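Local coordinates for protein luciferase-like enzymeAMP-CoA-ligase (Zophobas atratus, PDB 4W8O) that probably activates carboxylic acids as adenylates for transfer to coenzyme A, as a luciferase-like member of the AMP-binding (ANL) superfamily from a nonluminescent mealworm, at residues E207-C212 against L234-L239. Numbering follows the deposited sequence.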
loop_
_atom_site.group_PDB
_atom_site.type_symbol
_atom_site.label_atom_id
_atom_site.label_comp_id
_atom_site.label_asym_id
_atom_site.label_seq_id
_atom_site.Cartn_x
_atom_site.Cartn_y
_atom_site.Cartn_z
ATOM N N GLU A 207 -0.009 3.573 -10.460
ATOM C CA GLU A 207 0.118 3.375 -11.896
ATOM C C GLU A 207 1.421 2.652 -12.257
ATOM O O GLU A 207 1.423 1.788 -13.134
ATOM C CB GLU A 207 -0.009 4.708 -12.646
ATOM C CG GLU A 207 -0.707 4.539 -13.977
ATOM C CD GLU A 207 -0.968 5.843 -14.707
ATOM O OE1 GLU A 207 -0.853 6.939 -14.113
ATOM O OE2 GLU A 207 -1.304 5.753 -15.897
ATOM N N THR A 208 2.512 2.988 -11.568
ATOM C CA THR A 208 3.791 2.316 -11.780
ATOM C C THR A 208 3.677 0.827 -11.453
ATOM O O THR A 208 4.198 -0.011 -12.188
ATOM C CB THR A 208 4.916 2.962 -10.939
ATOM O OG1 THR A 208 5.141 4.302 -11.401
ATOM C CG2 THR A 208 6.222 2.164 -11.019
ATOM N N SER A 209 2.979 0.499 -10.369
ATOM C CA SER A 209 2.764 -0.903 -10.001
ATOM C C SER A 209 1.957 -1.673 -11.073
ATOM O O SER A 209 2.212 -2.852 -11.323
ATOM C CB SER A 209 2.132 -1.027 -8.594
ATOM O OG SER A 209 0.743 -0.731 -8.570
ATOM N N PHE A 210 1.008 -0.998 -11.718
ATOM C CA PHE A 210 0.266 -1.593 -12.827
ATOM C C PHE A 210 1.179 -1.940 -14.013
ATOM O O PHE A 210 1.087 -3.036 -14.567
ATOM C CB PHE A 210 -0.861 -0.663 -13.284
ATOM C CG PHE A 210 -1.581 -1.139 -14.514
ATOM C CD1 PHE A 210 -2.534 -2.141 -14.430
ATOM C CD2 PHE A 210 -1.302 -0.588 -15.758
ATOM C CE1 PHE A 210 -3.195 -2.591 -15.561
ATOM C CE2 PHE A 210 -1.960 -1.028 -16.896
ATOM C CZ PHE A 210 -2.912 -2.029 -16.795
ATOM N N TYR A 211 2.069 -1.020 -14.388
ATOM C CA TYR A 211 2.999 -1.270 -15.498
ATOM C C TYR A 211 4.149 -2.224 -15.157
ATOM O O TYR A 211 4.910 -2.609 -16.041
ATOM C CB TYR A 211 3.515 0.043 -16.097
ATOM C CG TYR A 211 2.431 0.720 -16.897
ATOM C CD1 TYR A 211 2.016 0.190 -18.119
ATOM C CD2 TYR A 211 1.779 1.845 -16.412
ATOM C CE1 TYR A 211 1.001 0.786 -18.848
ATOM C CE2 TYR A 211 0.763 2.451 -17.132
ATOM C CZ TYR A 211 0.378 1.914 -18.348
ATOM O OH TYR A 211 -0.630 2.501 -19.060
ATOM N N CYS A 212 4.271 -2.616 -13.891
ATOM C CA CYS A 212 5.190 -3.699 -13.523
ATOM C C CYS A 212 4.720 -5.015 -14.130
ATOM O O CYS A 212 5.511 -5.938 -14.300
ATOM C CB CYS A 212 5.331 -3.829 -12.007
ATOM S SG CYS A 212 6.329 -2.520 -11.264
ATOM N N LEU A 234 -5.130 -1.696 -2.740
ATOM C CA LEU A 234 -6.458 -1.131 -2.945
ATOM C C LEU A 234 -6.486 -0.246 -4.206
ATOM O O LEU A 234 -7.319 -0.443 -5.090
ATOM C CB LEU A 234 -6.913 -0.345 -1.709
ATOM C CG LEU A 234 -8.301 0.323 -1.777
ATOM C CD1 LEU A 234 -8.952 0.415 -0.398
ATOM C CD2 LEU A 234 -8.259 1.708 -2.419
ATOM N N GLY A 235 -5.573 0.718 -4.283
ATOM C CA GLY A 235 -5.476 1.589 -5.452
ATOM C C GLY A 235 -5.330 0.830 -6.763
ATOM O O GLY A 235 -6.007 1.136 -7.747
ATOM N N ARG A 236 -4.452 -0.170 -6.749
ATOM C CA ARG A 236 -4.153 -0.991 -7.919
ATOM C C ARG A 236 -5.340 -1.853 -8.372
ATOM O O ARG A 236 -5.537 -2.030 -9.568
ATOM C CB ARG A 236 -2.909 -1.861 -7.647
ATOM C CG ARG A 236 -2.611 -2.940 -8.668
ATOM C CD ARG A 236 -2.330 -2.390 -10.060
ATOM N NE ARG A 236 -2.121 -3.498 -10.995
ATOM C CZ ARG A 236 -3.095 -4.214 -11.557
ATOM N NH1 ARG A 236 -4.378 -3.954 -11.320
ATOM N NH2 ARG A 236 -2.782 -5.205 -12.372
ATOM N N THR A 237 -6.129 -2.380 -7.436
ATOM C CA THR A 237 -7.291 -3.187 -7.823
ATOM C C THR A 237 -8.420 -2.315 -8.378
ATOM O O THR A 237 -9.124 -2.725 -9.308
ATOM C CB THR A 237 -7.830 -4.070 -6.673
ATOM O OG1 THR A 237 -8.198 -3.258 -5.557
ATOM C CG2 THR A 237 -6.791 -5.107 -6.246
ATOM N N PHE A 238 -8.600 -1.127 -7.806
ATOM C CA PHE A 238 -9.557 -0.160 -8.351
ATOM C C PHE A 238 -9.208 0.183 -9.802
ATOM O O PHE A 238 -10.093 0.262 -10.650
ATOM C CB PHE A 238 -9.581 1.122 -7.517
ATOM C CG PHE A 238 -10.609 1.123 -6.424
ATOM C CD1 PHE A 238 -10.453 0.320 -5.298
ATOM C CD2 PHE A 238 -11.722 1.948 -6.504
ATOM C CE1 PHE A 238 -11.395 0.327 -4.285
ATOM C CE2 PHE A 238 -12.669 1.960 -5.492
ATOM C CZ PHE A 238 -12.509 1.149 -4.383
ATOM N N LEU A 239 -7.913 0.343 -10.076
ATOM C CA LEU A 239 -7.431 0.875 -11.346
ATOM C C LEU A 239 -7.988 0.151 -12.566
ATOM O O LEU A 239 -8.309 0.802 -13.555
ATOM C CB LEU A 239 -5.896 0.864 -11.383
ATOM C CG LEU A 239 -5.229 1.471 -12.629
ATOM C CD1 LEU A 239 -3.928 2.166 -12.253
ATOM C CD2 LEU A 239 -4.969 0.429 -13.704
HETATM O O HOH W 1 0.408 -5.000 -11.354
#
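Arg236 carries most of this contact from the side of helix 228-239. Segments 207-211 and 234-239 cross at -66°. CG lies anti to the backbone N (chi1 170°), and a bend at chi2 then sends the chain along the other helix. CB, CG and CD pass beside Ser209, whose OG is 3.8 Å from CD and hydrogen-bonds back to Val206 O. NE comes next, 3.6 Å from Phe210 CA, and donates to a water 3.0 Å away; that water in turn donates to Ser209 O. At the tip, CZ sits at the edge of the Phe210 ring, whose CD1 stands 3.5 Å above the centre of the guanidinium plane. The two planes are 71° apart, so this is edge against face. NH1 turns to a salt bridge with Asp240. One face of the Phe210 ring takes Leu239 CD2 in a CH-pi contact, 3.9 Å from the centroid. An alanine at Arg236 would probably loosen this helix pair, losing the water bridge and the contact at the Phe210 ring edge. CH-pi contact, ring edge on guanidinium and one shared water thus join the helices flanking strand 218-221 in sequence, beside the polyether pocket lined by Tyr214 and Ala232, with the buried arginine's charge probably balanced by Asp240.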